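Local coordinates for protein abietadiene synthase, chloroplastic (Abies grandis, PDB 3S9V) that is a large, mainly helical plastid enzyme of the terpene synthase family, with a metal-binding domain of that family, at residues A[599-602]-A[603-607]. Sequence-based numbering, arbitrary orientation.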
loop_
_atom_site.group_PDB
_atom_site.type_symbol
_atom_site.label_atom_id
_atom_site.label_comp_id
_atom_site.label_asym_id
_atom_site.label_seq_id
_atom_site.Cartn_x
_atom_site.Cartn_y
_atom_site.Cartn_z
ATOM N N LEU A 599 -25.260 -31.695 -3.701
ATOM C CA LEU A 599 -26.553 -31.305 -3.163
ATOM C C LEU A 599 -26.597 -31.491 -1.646
ATOM O O LEU A 599 -27.127 -30.646 -0.927
ATOM C CB LEU A 599 -27.675 -32.105 -3.834
ATOM C CG LEU A 599 -29.115 -31.718 -3.480
ATOM C CD1 LEU A 599 -29.328 -30.224 -3.632
ATOM C CD2 LEU A 599 -30.063 -32.475 -4.382
ATOM N N GLY A 600 -26.035 -32.591 -1.160
ATOM C CA GLY A 600 -26.024 -32.831 0.269
ATOM C C GLY A 600 -25.260 -31.727 0.983
ATOM O O GLY A 600 -25.668 -31.252 2.047
ATOM N N TYR A 601 -24.148 -31.326 0.376
ATOM C CA TYR A 601 -23.277 -30.276 0.895
ATOM C C TYR A 601 -24.037 -28.952 0.984
ATOM O O TYR A 601 -24.040 -28.280 2.024
ATOM C CB TYR A 601 -22.068 -30.134 -0.034
ATOM C CG TYR A 601 -21.147 -28.976 0.269
ATOM C CD1 TYR A 601 -20.138 -29.085 1.227
ATOM C CD2 TYR A 601 -21.275 -27.770 -0.413
ATOM C CE1 TYR A 601 -19.279 -28.018 1.494
ATOM C CE2 TYR A 601 -20.425 -26.703 -0.151
ATOM C CZ TYR A 601 -19.429 -26.831 0.801
ATOM O OH TYR A 601 -18.588 -25.769 1.052
ATOM N N ILE A 602 -24.686 -28.595 -0.117
ATOM C CA ILE A 602 -25.465 -27.370 -0.203
ATOM C C ILE A 602 -26.619 -27.378 0.797
ATOM O O ILE A 602 -26.951 -26.338 1.381
ATOM C CB ILE A 602 -26.002 -27.177 -1.640
ATOM C CG1 ILE A 602 -24.824 -26.920 -2.581
ATOM C CG2 ILE A 602 -26.974 -26.008 -1.709
ATOM C CD1 ILE A 602 -25.230 -26.548 -3.990
ATOM N N GLN A 603 -27.219 -28.545 1.008
ATOM C CA GLN A 603 -28.336 -28.660 1.945
ATOM C C GLN A 603 -27.865 -28.473 3.383
ATOM O O GLN A 603 -28.540 -27.836 4.184
ATOM C CB GLN A 603 -29.017 -30.025 1.826
ATOM C CG GLN A 603 -29.639 -30.319 0.474
ATOM C CD GLN A 603 -30.290 -31.693 0.426
ATOM O OE1 GLN A 603 -30.453 -32.273 -0.646
ATOM N NE2 GLN A 603 -30.677 -32.213 1.588
ATOM N N ASN A 604 -26.705 -29.037 3.704
ATOM C CA ASN A 604 -26.160 -28.925 5.045
ATOM C C ASN A 604 -25.739 -27.479 5.314
ATOM O O ASN A 604 -25.954 -26.955 6.409
ATOM C CB ASN A 604 -24.968 -29.873 5.202
ATOM C CG ASN A 604 -24.510 -29.996 6.637
ATOM O OD1 ASN A 604 -23.382 -29.645 6.973
ATOM N ND2 ASN A 604 -25.389 -30.498 7.497
ATOM N N VAL A 605 -25.146 -26.826 4.317
ATOM C CA VAL A 605 -24.742 -25.436 4.492
ATOM C C VAL A 605 -25.979 -24.642 4.894
ATOM O O VAL A 605 -25.952 -23.901 5.881
ATOM C CB VAL A 605 -24.167 -24.825 3.194
ATOM C CG1 VAL A 605 -23.988 -23.300 3.356
ATOM C CG2 VAL A 605 -22.841 -25.483 2.858
ATOM N N TRP A 606 -27.061 -24.816 4.133
ATOM C CA TRP A 606 -28.317 -24.115 4.403
ATOM C C TRP A 606 -29.012 -24.586 5.685
ATOM O O TRP A 606 -29.664 -23.793 6.371
ATOM C CB TRP A 606 -29.272 -24.240 3.203
ATOM C CG TRP A 606 -28.965 -23.251 2.106
ATOM C CD1 TRP A 606 -28.413 -23.520 0.892
ATOM C CD2 TRP A 606 -29.114 -21.828 2.175
ATOM N NE1 TRP A 606 -28.198 -22.352 0.198
ATOM C CE2 TRP A 606 -28.619 -21.297 0.964
ATOM C CE3 TRP A 606 -29.613 -20.946 3.149
ATOM C CZ2 TRP A 606 -28.604 -19.917 0.693
ATOM C CZ3 TRP A 606 -29.598 -19.571 2.883
ATOM C CH2 TRP A 606 -29.094 -19.073 1.660
ATOM N N LYS A 607 -28.868 -25.868 6.008
ATOM C CA LYS A 607 -29.475 -26.418 7.218
ATOM C C LYS A 607 -29.057 -25.583 8.423
ATOM O O LYS A 607 -29.898 -25.126 9.188
ATOM C CB LYS A 607 -29.035 -27.871 7.421
ATOM C CG LYS A 607 -29.407 -28.466 8.781
ATOM C CD LYS A 607 -28.817 -29.858 8.949
ATOM C CE LYS A 607 -29.003 -30.391 10.366
ATOM N NZ LYS A 607 -30.441 -30.467 10.755
HETATM O O HOH W 1 -21.933 -28.703 3.959
#
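Y601 and V605 meet one turn apart at the start of helix 599-621, by a CH-pi contact. The methyl CG2 of V605 lies over one face of the Y601 ring, 4.2 Å from its centroid and 16° off the ring normal. It is displaced toward the rim, and CE2 of Y601 is its nearest ring atom at 4.0 Å. The ring is placed for this by its first torsion, which sets CG anti to the backbone N (chi1 173°).

I602 and W606 form a second apolar pair. The isoleucine and indole side chains run alongside each other in the same direction. CG2 of I602 reaches the indole edge in its plane, 3.9 Å from CD1 of W606. L599 and Q603 cross at an angle, with CG of L599 3.2 Å from the amide oxygen OE1 of Q603.

The backbone bonds are those of a regular alpha helix, each from residue i+4 to residue i. N604 N donates to G600 O at 3.0 Å, V605 N to Y601 O at 2.9 Å, and W606 N to I602 O at 3.1 Å. Q603 N does the same to L599 O, whose position is less certain. Y601 O also accepts a hydrogen bond from a water at 2.9 Å. The same water donates weakly to OD1 of N604, so it bridges backbone and side chain.

This start of the helix belongs to the metal-binding domain of the terpene synthase family. The phenol OH of Y601 is hydrogen-bonded to L646 O. I602 packs on F583 and I586 of helix 570-594, and the W606 ring makes edge-to-face contacts with F579 and F583 there. W606 also touches helix 521-541, and both V605 and W606 rest on T643 and I647 of helix 641-648.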